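Local coordinates for sulfatase (PDB 6USS), which is an engineered variant of a calcium-dependent gut bacterial sulfatase, an enzyme that probably hydrolyses aryl sulfate esters, at residues I408-L411 against D416-K419; I316-S321 against E381-S386; P365-P370 against L410-G415. The protein carries 1 engineered substitution. All coordinates share one frame; numbering follows the deposited sequence.

Contact 1: residues I408-L411 against D416-K419; sequences IPLL and DPSK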
loop_
_atom_site.group_PDB
_atom_site.type_symbol
_atom_site.label_atom_id
_atom_site.label_comp_id
_atom_site.label_asym_id
_atom_site.label_seq_id
_atom_site.Cartn_x
_atom_site.Cartn_y
_atom_site.Cartn_z
ATOM N N ILE A 408 19.708 -19.915 -6.406
ATOM C CA ILE A 408 20.937 -19.155 -6.185
ATOM C C ILE A 408 22.147 -20.074 -6.367
ATOM O O ILE A 408 23.177 -19.624 -6.899
ATOM C CB ILE A 408 20.936 -18.475 -4.799
ATOM C CG1 ILE A 408 20.182 -17.146 -4.816
ATOM C CG2 ILE A 408 22.340 -18.111 -4.368
ATOM C CD1 ILE A 408 18.897 -17.150 -5.575
ATOM N N PRO A 409 22.101 -21.350 -5.957
ATOM C CA PRO A 409 23.248 -22.230 -6.257
ATOM C C PRO A 409 23.495 -22.424 -7.743
ATOM O O PRO A 409 24.635 -22.717 -8.123
ATOM C CB PRO A 409 22.889 -23.551 -5.557
ATOM C CG PRO A 409 22.069 -23.138 -4.423
ATOM C CD PRO A 409 21.239 -21.955 -4.918
ATOM N N LEU A 410 22.482 -22.273 -8.602
ATOM C CA LEU A 410 22.762 -22.282 -10.034
ATOM C C LEU A 410 23.395 -20.973 -10.469
ATOM O O LEU A 410 24.289 -20.967 -11.320
ATOM C CB LEU A 410 21.486 -22.550 -10.828
ATOM C CG LEU A 410 20.795 -23.871 -10.492
ATOM C CD1 LEU A 410 19.381 -23.919 -11.066
ATOM C CD2 LEU A 410 21.636 -25.033 -10.987
ATOM N N LEU A 411 22.966 -19.860 -9.875
ATOM C CA LEU A 411 23.525 -18.564 -10.255
ATOM C C LEU A 411 25.001 -18.463 -9.883
ATOM O O LEU A 411 25.786 -17.816 -10.585
ATOM C CB LEU A 411 22.730 -17.442 -9.599
ATOM C CG LEU A 411 21.292 -17.352 -10.094
ATOM C CD1 LEU A 411 20.517 -16.410 -9.192
ATOM C CD2 LEU A 411 21.232 -16.897 -11.549
ATOM N N ASP A 416 23.340 -27.803 -7.097
ATOM C CA ASP A 416 22.375 -28.230 -8.109
ATOM C C ASP A 416 21.068 -28.634 -7.435
ATOM O O ASP A 416 20.825 -29.814 -7.170
ATOM C CB ASP A 416 22.944 -29.391 -8.931
ATOM C CG ASP A 416 22.089 -29.747 -10.139
ATOM O OD1 ASP A 416 21.104 -29.015 -10.421
ATOM O OD2 ASP A 416 22.409 -30.773 -10.802
ATOM N N PRO A 417 20.180 -27.670 -7.163
ATOM C CA PRO A 417 18.831 -28.039 -6.686
ATOM C C PRO A 417 18.067 -28.938 -7.653
ATOM O O PRO A 417 17.077 -29.556 -7.255
ATOM C CB PRO A 417 18.123 -26.687 -6.504
ATOM C CG PRO A 417 18.927 -25.707 -7.327
ATOM C CD PRO A 417 20.349 -26.209 -7.284
ATOM N N SER A 418 18.514 -29.054 -8.899
ATOM C CA SER A 418 17.802 -29.838 -9.902
ATOM C C SER A 418 18.021 -31.342 -9.744
ATOM O O SER A 418 17.144 -32.130 -10.122
ATOM C CB SER A 418 18.242 -29.373 -11.283
ATOM O OG SER A 418 18.197 -30.416 -12.219
ATOM N N LYS A 419 19.168 -31.752 -9.183
ATOM C CA LYS A 419 19.519 -33.167 -9.087
ATOM C C LYS A 419 18.509 -33.923 -8.227
ATOM O O LYS A 419 18.270 -33.569 -7.070
ATOM C CB LYS A 419 20.930 -33.322 -8.519
ATOM C CG LYS A 419 21.379 -34.768 -8.365
ATOM C CD LYS A 419 22.874 -34.907 -8.166
ATOM C CE LYS A 419 23.277 -36.397 -8.101
ATOM N NZ LYS A 419 24.518 -36.606 -7.300
#

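Contact 2: residues I316-S321 against E381-S386; sequences IVIFMS and EDFYPS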
loop_
_atom_site.group_PDB
_atom_site.type_symbol
_atom_site.label_atom_id
_atom_site.label_comp_id
_atom_site.label_asym_id
_atom_site.label_seq_id
_atom_site.Cartn_x
_atom_site.Cartn_y
_atom_site.Cartn_z
ATOM N N ILE A 316 19.946 -6.361 -9.561
ATOM C CA ILE A 316 19.694 -7.651 -10.184
ATOM C C ILE A 316 18.511 -7.512 -11.137
ATOM O O ILE A 316 17.454 -6.987 -10.765
ATOM C CB ILE A 316 19.418 -8.724 -9.121
ATOM C CG1 ILE A 316 20.630 -8.939 -8.229
ATOM C CG2 ILE A 316 19.037 -10.031 -9.762
ATOM C CD1 ILE A 316 20.358 -9.927 -7.097
ATOM N N VAL A 317 18.685 -7.985 -12.364
ATOM C CA VAL A 317 17.636 -7.982 -13.369
ATOM C C VAL A 317 17.283 -9.431 -13.668
ATOM O O VAL A 317 18.150 -10.227 -14.052
ATOM C CB VAL A 317 18.077 -7.240 -14.640
ATOM C CG1 VAL A 317 16.975 -7.284 -15.694
ATOM C CG2 VAL A 317 18.483 -5.811 -14.318
ATOM N N ILE A 318 16.016 -9.782 -13.470
ATOM C CA ILE A 318 15.520 -11.111 -13.797
ATOM C C ILE A 318 14.475 -10.964 -14.886
ATOM O O ILE A 318 13.444 -10.310 -14.686
ATOM C CB ILE A 318 14.932 -11.840 -12.582
ATOM C CG1 ILE A 318 15.899 -11.837 -11.397
ATOM C CG2 ILE A 318 14.626 -13.266 -12.971
ATOM C CD1 ILE A 318 15.269 -12.295 -10.086
ATOM N N PHE A 319 14.741 -11.579 -16.029
ATOM C CA PHE A 319 13.814 -11.633 -17.147
ATOM C C PHE A 319 13.082 -12.963 -17.109
ATOM O O PHE A 319 13.714 -14.018 -16.948
ATOM C CB PHE A 319 14.552 -11.479 -18.476
ATOM C CG PHE A 319 13.648 -11.334 -19.654
ATOM C CD1 PHE A 319 13.081 -12.451 -20.255
ATOM C CD2 PHE A 319 13.383 -10.086 -20.182
ATOM C CE1 PHE A 319 12.255 -12.318 -21.355
ATOM C CE2 PHE A 319 12.548 -9.944 -21.283
ATOM C CZ PHE A 319 11.985 -11.063 -21.869
ATOM N N MET A 320 11.759 -12.913 -17.280
ATOM C CA MET A 320 10.963 -14.126 -17.199
ATOM C C MET A 320 9.676 -13.931 -17.993
ATOM O O MET A 320 9.271 -12.806 -18.293
ATOM C CB MET A 320 10.677 -14.476 -15.736
ATOM C CG MET A 320 9.900 -15.760 -15.525
ATOM S SD MET A 320 10.699 -17.156 -16.318
ATOM C CE MET A 320 9.865 -18.518 -15.497
ATOM N N SER A 321 9.053 -15.047 -18.353
ATOM C CA SER A 321 7.718 -15.043 -18.925
ATOM C C SER A 321 6.847 -16.013 -18.138
ATOM O O SER A 321 7.336 -16.981 -17.553
ATOM C CB SER A 321 7.733 -15.423 -20.412
ATOM O OG SER A 321 6.405 -15.496 -20.905
ATOM N N GLU A 381 7.761 -21.245 -8.803
ATOM C CA GLU A 381 7.703 -21.061 -7.346
ATOM C C GLU A 381 9.083 -20.907 -6.717
ATOM O O GLU A 381 9.174 -20.400 -5.593
ATOM C CB GLU A 381 6.974 -22.215 -6.641
ATOM C CG GLU A 381 7.582 -23.580 -6.859
ATOM C CD GLU A 381 6.735 -24.427 -7.812
ATOM O OE1 GLU A 381 6.627 -25.658 -7.575
ATOM O OE2 GLU A 381 6.178 -23.858 -8.792
ATOM N N ASP A 382 10.149 -21.336 -7.408
ATOM C CA ASP A 382 11.511 -21.141 -6.911
ATOM C C ASP A 382 11.915 -19.665 -6.860
ATOM O O ASP A 382 12.804 -19.295 -6.074
ATOM C CB ASP A 382 12.518 -21.892 -7.785
ATOM C CG ASP A 382 12.209 -23.373 -7.913
ATOM O OD1 ASP A 382 11.462 -23.917 -7.067
ATOM O OD2 ASP A 382 12.715 -23.993 -8.881
ATOM N N PHE A 383 11.309 -18.823 -7.709
ATOM C CA PHE A 383 11.598 -17.387 -7.702
ATOM C C PHE A 383 11.407 -16.770 -6.317
ATOM O O PHE A 383 12.124 -15.826 -5.950
ATOM C CB PHE A 383 10.704 -16.657 -8.718
ATOM C CG PHE A 383 11.168 -16.762 -10.151
ATOM C CD1 PHE A 383 11.390 -17.993 -10.745
ATOM C CD2 PHE A 383 11.337 -15.619 -10.919
ATOM C CE1 PHE A 383 11.801 -18.088 -12.089
ATOM C CE2 PHE A 383 11.749 -15.698 -12.258
ATOM C CZ PHE A 383 11.985 -16.937 -12.843
ATOM N N TYR A 384 10.454 -17.312 -5.530
ATOM C CA TYR A 384 10.142 -16.737 -4.220
ATOM C C TYR A 384 11.307 -16.874 -3.239
ATOM O O TYR A 384 11.834 -15.841 -2.785
ATOM C CB TYR A 384 8.846 -17.361 -3.702
ATOM C CG TYR A 384 8.287 -16.919 -2.376
ATOM C CD1 TYR A 384 8.947 -17.190 -1.184
ATOM C CD2 TYR A 384 7.040 -16.303 -2.315
ATOM C CE1 TYR A 384 8.398 -16.821 0.032
ATOM C CE2 TYR A 384 6.473 -15.947 -1.119
ATOM C CZ TYR A 384 7.152 -16.204 0.055
ATOM O OH TYR A 384 6.582 -15.834 1.250
ATOM N N PRO A 385 11.778 -18.086 -2.890
ATOM C CA PRO A 385 12.986 -18.162 -2.048
ATOM C C PRO A 385 14.191 -17.498 -2.678
ATOM O O PRO A 385 15.023 -16.968 -1.945
ATOM C CB PRO A 385 13.235 -19.674 -1.887
ATOM C CG PRO A 385 12.042 -20.355 -2.443
ATOM C CD PRO A 385 11.411 -19.415 -3.414
ATOM N N SER A 386 14.321 -17.519 -4.013
ATOM C CA SER A 386 15.534 -16.985 -4.641
ATOM C C SER A 386 15.603 -15.474 -4.508
ATOM O O SER A 386 16.670 -14.909 -4.238
ATOM C CB SER A 386 15.609 -17.377 -6.115
ATOM O OG SER A 386 15.480 -18.775 -6.280
#

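Contact 3: residues P365-P370 against L410-G415; sequences PGVVKP and LLKQTG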
loop_
_atom_site.group_PDB
_atom_site.type_symbol
_atom_site.label_atom_id
_atom_site.label_comp_id
_atom_site.label_asym_id
_atom_site.label_seq_id
_atom_site.Cartn_x
_atom_site.Cartn_y
_atom_site.Cartn_z
ATOM N N PRO A 365 25.611 -8.356 -11.511
ATOM C CA PRO A 365 27.031 -8.024 -11.723
ATOM C C PRO A 365 27.879 -8.326 -10.493
ATOM O O PRO A 365 27.509 -8.002 -9.361
ATOM C CB PRO A 365 26.998 -6.522 -12.039
ATOM C CG PRO A 365 25.569 -6.236 -12.456
ATOM C CD PRO A 365 24.725 -7.188 -11.675
ATOM N N GLY A 366 29.022 -8.970 -10.726
ATOM C CA GLY A 366 29.907 -9.392 -9.664
ATOM C C GLY A 366 29.645 -10.780 -9.106
ATOM O O GLY A 366 30.518 -11.339 -8.421
ATOM N N VAL A 367 28.472 -11.346 -9.367
ATOM C CA VAL A 367 28.075 -12.642 -8.840
ATOM C C VAL A 367 27.886 -13.651 -9.962
ATOM O O VAL A 367 28.405 -14.767 -9.908
ATOM C CB VAL A 367 26.786 -12.511 -7.996
ATOM C CG1 VAL A 367 26.302 -13.886 -7.505
ATOM C CG2 VAL A 367 27.006 -11.518 -6.838
ATOM N N VAL A 368 27.145 -13.271 -10.990
ATOM C CA VAL A 368 26.803 -14.157 -12.092
ATOM C C VAL A 368 27.782 -13.892 -13.232
ATOM O O VAL A 368 28.005 -12.735 -13.618
ATOM C CB VAL A 368 25.331 -13.964 -12.502
ATOM C CG1 VAL A 368 25.046 -14.482 -13.914
ATOM C CG2 VAL A 368 24.447 -14.659 -11.483
ATOM N N LYS A 369 28.409 -14.955 -13.732
ATOM C CA LYS A 369 29.436 -14.782 -14.738
ATOM C C LYS A 369 28.785 -14.491 -16.085
ATOM O O LYS A 369 27.857 -15.203 -16.489
ATOM C CB LYS A 369 30.339 -16.008 -14.782
ATOM C CG LYS A 369 31.230 -16.131 -13.506
ATOM C CD LYS A 369 31.686 -14.730 -12.948
ATOM C CE LYS A 369 31.702 -14.633 -11.402
ATOM N NZ LYS A 369 32.006 -13.247 -10.890
ATOM N N PRO A 370 29.211 -13.441 -16.783
ATOM C CA PRO A 370 28.465 -12.979 -17.964
ATOM C C PRO A 370 28.557 -13.952 -19.132
ATOM O O PRO A 370 29.455 -14.792 -19.222
ATOM C CB PRO A 370 29.117 -11.625 -18.314
ATOM C CG PRO A 370 30.432 -11.638 -17.655
ATOM C CD PRO A 370 30.332 -12.551 -16.440
ATOM N N LEU A 410 22.482 -22.273 -8.602
ATOM C CA LEU A 410 22.762 -22.282 -10.034
ATOM C C LEU A 410 23.395 -20.973 -10.469
ATOM O O LEU A 410 24.289 -20.967 -11.320
ATOM C CB LEU A 410 21.486 -22.550 -10.828
ATOM C CG LEU A 410 20.795 -23.871 -10.492
ATOM C CD1 LEU A 410 19.381 -23.919 -11.066
ATOM C CD2 LEU A 410 21.636 -25.033 -10.987
ATOM N N LEU A 411 22.966 -19.860 -9.875
ATOM C CA LEU A 411 23.525 -18.564 -10.255
ATOM C C LEU A 411 25.001 -18.463 -9.883
ATOM O O LEU A 411 25.786 -17.816 -10.585
ATOM C CB LEU A 411 22.730 -17.442 -9.599
ATOM C CG LEU A 411 21.292 -17.352 -10.094
ATOM C CD1 LEU A 411 20.517 -16.410 -9.192
ATOM C CD2 LEU A 411 21.232 -16.897 -11.549
ATOM N N LYS A 412 25.399 -19.099 -8.784
ATOM C CA LYS A 412 26.764 -19.020 -8.288
ATOM C C LYS A 412 27.594 -20.272 -8.588
ATOM O O LYS A 412 28.772 -20.310 -8.223
ATOM C CB LYS A 412 26.731 -18.742 -6.783
ATOM C CG LYS A 412 25.988 -17.455 -6.410
ATOM C CD LYS A 412 25.892 -17.318 -4.895
ATOM C CE LYS A 412 26.528 -16.027 -4.401
ATOM N NZ LYS A 412 26.614 -15.985 -2.915
ATOM N N GLN A 413 27.019 -21.278 -9.268
ATOM C CA GLN A 413 27.691 -22.554 -9.555
ATOM C C GLN A 413 28.286 -23.170 -8.290
ATOM O O GLN A 413 29.442 -23.581 -8.255
ATOM C CB GLN A 413 28.769 -22.396 -10.629
ATOM C CG GLN A 413 28.285 -21.777 -11.942
ATOM C CD GLN A 413 29.160 -22.157 -13.138
ATOM O OE1 GLN A 413 29.132 -23.300 -13.613
ATOM N NE2 GLN A 413 29.942 -21.195 -13.624
ATOM N N THR A 414 27.481 -23.204 -7.230
ATOM C CA THR A 414 27.842 -23.877 -5.994
ATOM C C THR A 414 27.122 -25.197 -5.799
ATOM O O THR A 414 27.621 -26.040 -5.048
ATOM C CB THR A 414 27.542 -22.991 -4.775
ATOM O OG1 THR A 414 26.142 -22.678 -4.745
ATOM C CG2 THR A 414 28.343 -21.709 -4.839
ATOM N N GLY A 415 25.976 -25.398 -6.443
ATOM C CA GLY A 415 25.221 -26.609 -6.223
ATOM C C GLY A 415 24.202 -26.818 -7.316
ATOM O O GLY A 415 24.187 -26.112 -8.326
#

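Contact 1: residues I408-L411 against D416-K419
Pro417 pushes the CG-CD edge of its ring between Pro409 and Leu410. Obliquely from one side of the mean ring plane comes Pro409, whose CB lies 4.1 Å from Pro417 CD. From the other side comes the isobutyl branch of Leu410. Its CG is 4.0 Å from Pro417 CD, and its CD1 reaches towards CG of the same ring. The second flat group is the carboxylate of Asp416. Leu410 CD2 sits off one face of it, 4.1 Å from Asp416 OD1. The backbone amide of Ser418 approaches the opposite face, and Ser418 N donates to Asp416 OD1 over 3.0 Å. This donor stands 54° out of the carboxylate plane, and the bond is bent, with an angle of 137° at the hydrogen.

That bond defines an Asx turn. It is nested on a type I beta turn from Asp416 to Lys419, in which Lys419 N meets Asp416 O at 3.2 Å. Asp416 CG is anti to the backbone N (chi1 -171°), which carries OD1 round to the amide two residues on. The carboxylate is thus held by its own loop, and the proline ring is presented to the helix. No hydrogen bond joins the two segments; the contact is apolar apart from the methyl beside OD1. The other oxygen, Asp416 OD2, has a long, weak ion pair with Lys376.

The contact folds the loop that follows helix 408-412 back on that same helix, before the chain enters strand 422-427. Ile405 also touches Pro417. Deeper in, Leu410 packs on Phe79 of strand 77-83. Ile408 turns instead to Ser386 and Glu389 of helix 383-390.

Contact 2: residues I316-S321 against E381-S386
Ile318 is the first residue of strand 316-321 to touch the helix, and it meets the ring of Phe383. Its CG2 methyl, anti to the backbone N, lies 3.8 Å from Phe383 CE2. The two side chains run past each other in opposite directions. Phe319 points away, and its ring meets Phe39.

Met320 comes next and touches the same ring along most of its chain. Its CG is 3.6 Å from Phe383 CZ. The chain bends at chi2 (55°), and this wraps it round the end of the ring, with Met320 CE 3.7 Å from Phe383 CZ. The sulfur SD of Met320 lies 4.9 Å from the Phe383 ring centroid, 63° off the ring normal. This is an oblique Met-aromatic contact.

All three touching residues are buried. Phe383 also meets Phe407 edge-to-face. Asp382 O accepts from both Ser386 N and Ser386 OG, the hydroxyl lying above the carbonyl plane.

Leu38 of strand 35-41 touches both Ile318 and Phe383, while Met360 of strand 357-363 also touches Phe383. The contact therefore seats helix 383-390 on the central mixed sheet, near the strand end that leads to the calcium ligand Asp322.

Contact 3: residues P365-P370 against L410-G415
Val368 and Leu411 bring the two backbones together, their CA atoms 5.8 Å apart, yet no hydrogen bond passes between the segments. The nearest backbone polar atoms are two acceptors, Val367 O and Leu411 O, 4.1 Å from each other.

Val368 uses its CG2 methyl. Its place beside the backbone N, anti to the carbonyl carbon, turns this methyl to Leu411. It sits 3.8 Å from Leu411 CB and 3.9 Å from Leu411 CD2, so it meets both the root and one tip of the leucine. The same methyl is 3.5 Å from Leu411 O.

Val367 meets the next residue along, Lys412. The CG1 methyl of Val367 is 3.7 Å from Lys412 CG and 3.8 Å from Lys412 CE. The lysine chain bends at chi3 (122°), which brings CE back beside the methyl that CG already touches.

Gln413 leaves the helix with positive phi (51°), and Gln413 N makes a weak bond to Leu410 O. In the loop, Gly366 also has positive phi, and Lys369 NZ makes a weak bond back to Gly366 O. Val77 of strand 77-83 touches both Val368 and Leu411, so the buried half of the contact continues into the sheet.

The loop between strands 357-363 and 372-374 is thus joined to the region of helix 408-412 by van der Waals contact, mostly between aliphatic groups. With no directional bond between them, their fit probably depends on shape, and on the shared neighbour Val77. The amino group of Lys412, an exposed residue, carries its charge beyond the apolar patch.

In the fold
From the N terminus, strand 316-321 opens contact 2, and the loop 365-370 opens contact 3 before helix 383-390 closes contact 2. These two therefore cross. Contact 3 closes at 410-415, at the end of helix 408-412. Contact 1 begins on that same helix, follows contact 2 in series, and shares Leu410 and Leu411 with contact 3. It closes a short loop at 416-419. Helices 383-390 and 408-412, consecutive in the chain, pack together and so join contacts 1 and 2. A probable hydrogen bond from Thr414 N to Pro409 O links contacts 1 and 3. Together they tie the central sheet, helix 383-390, helix 408-412 and two surface loops.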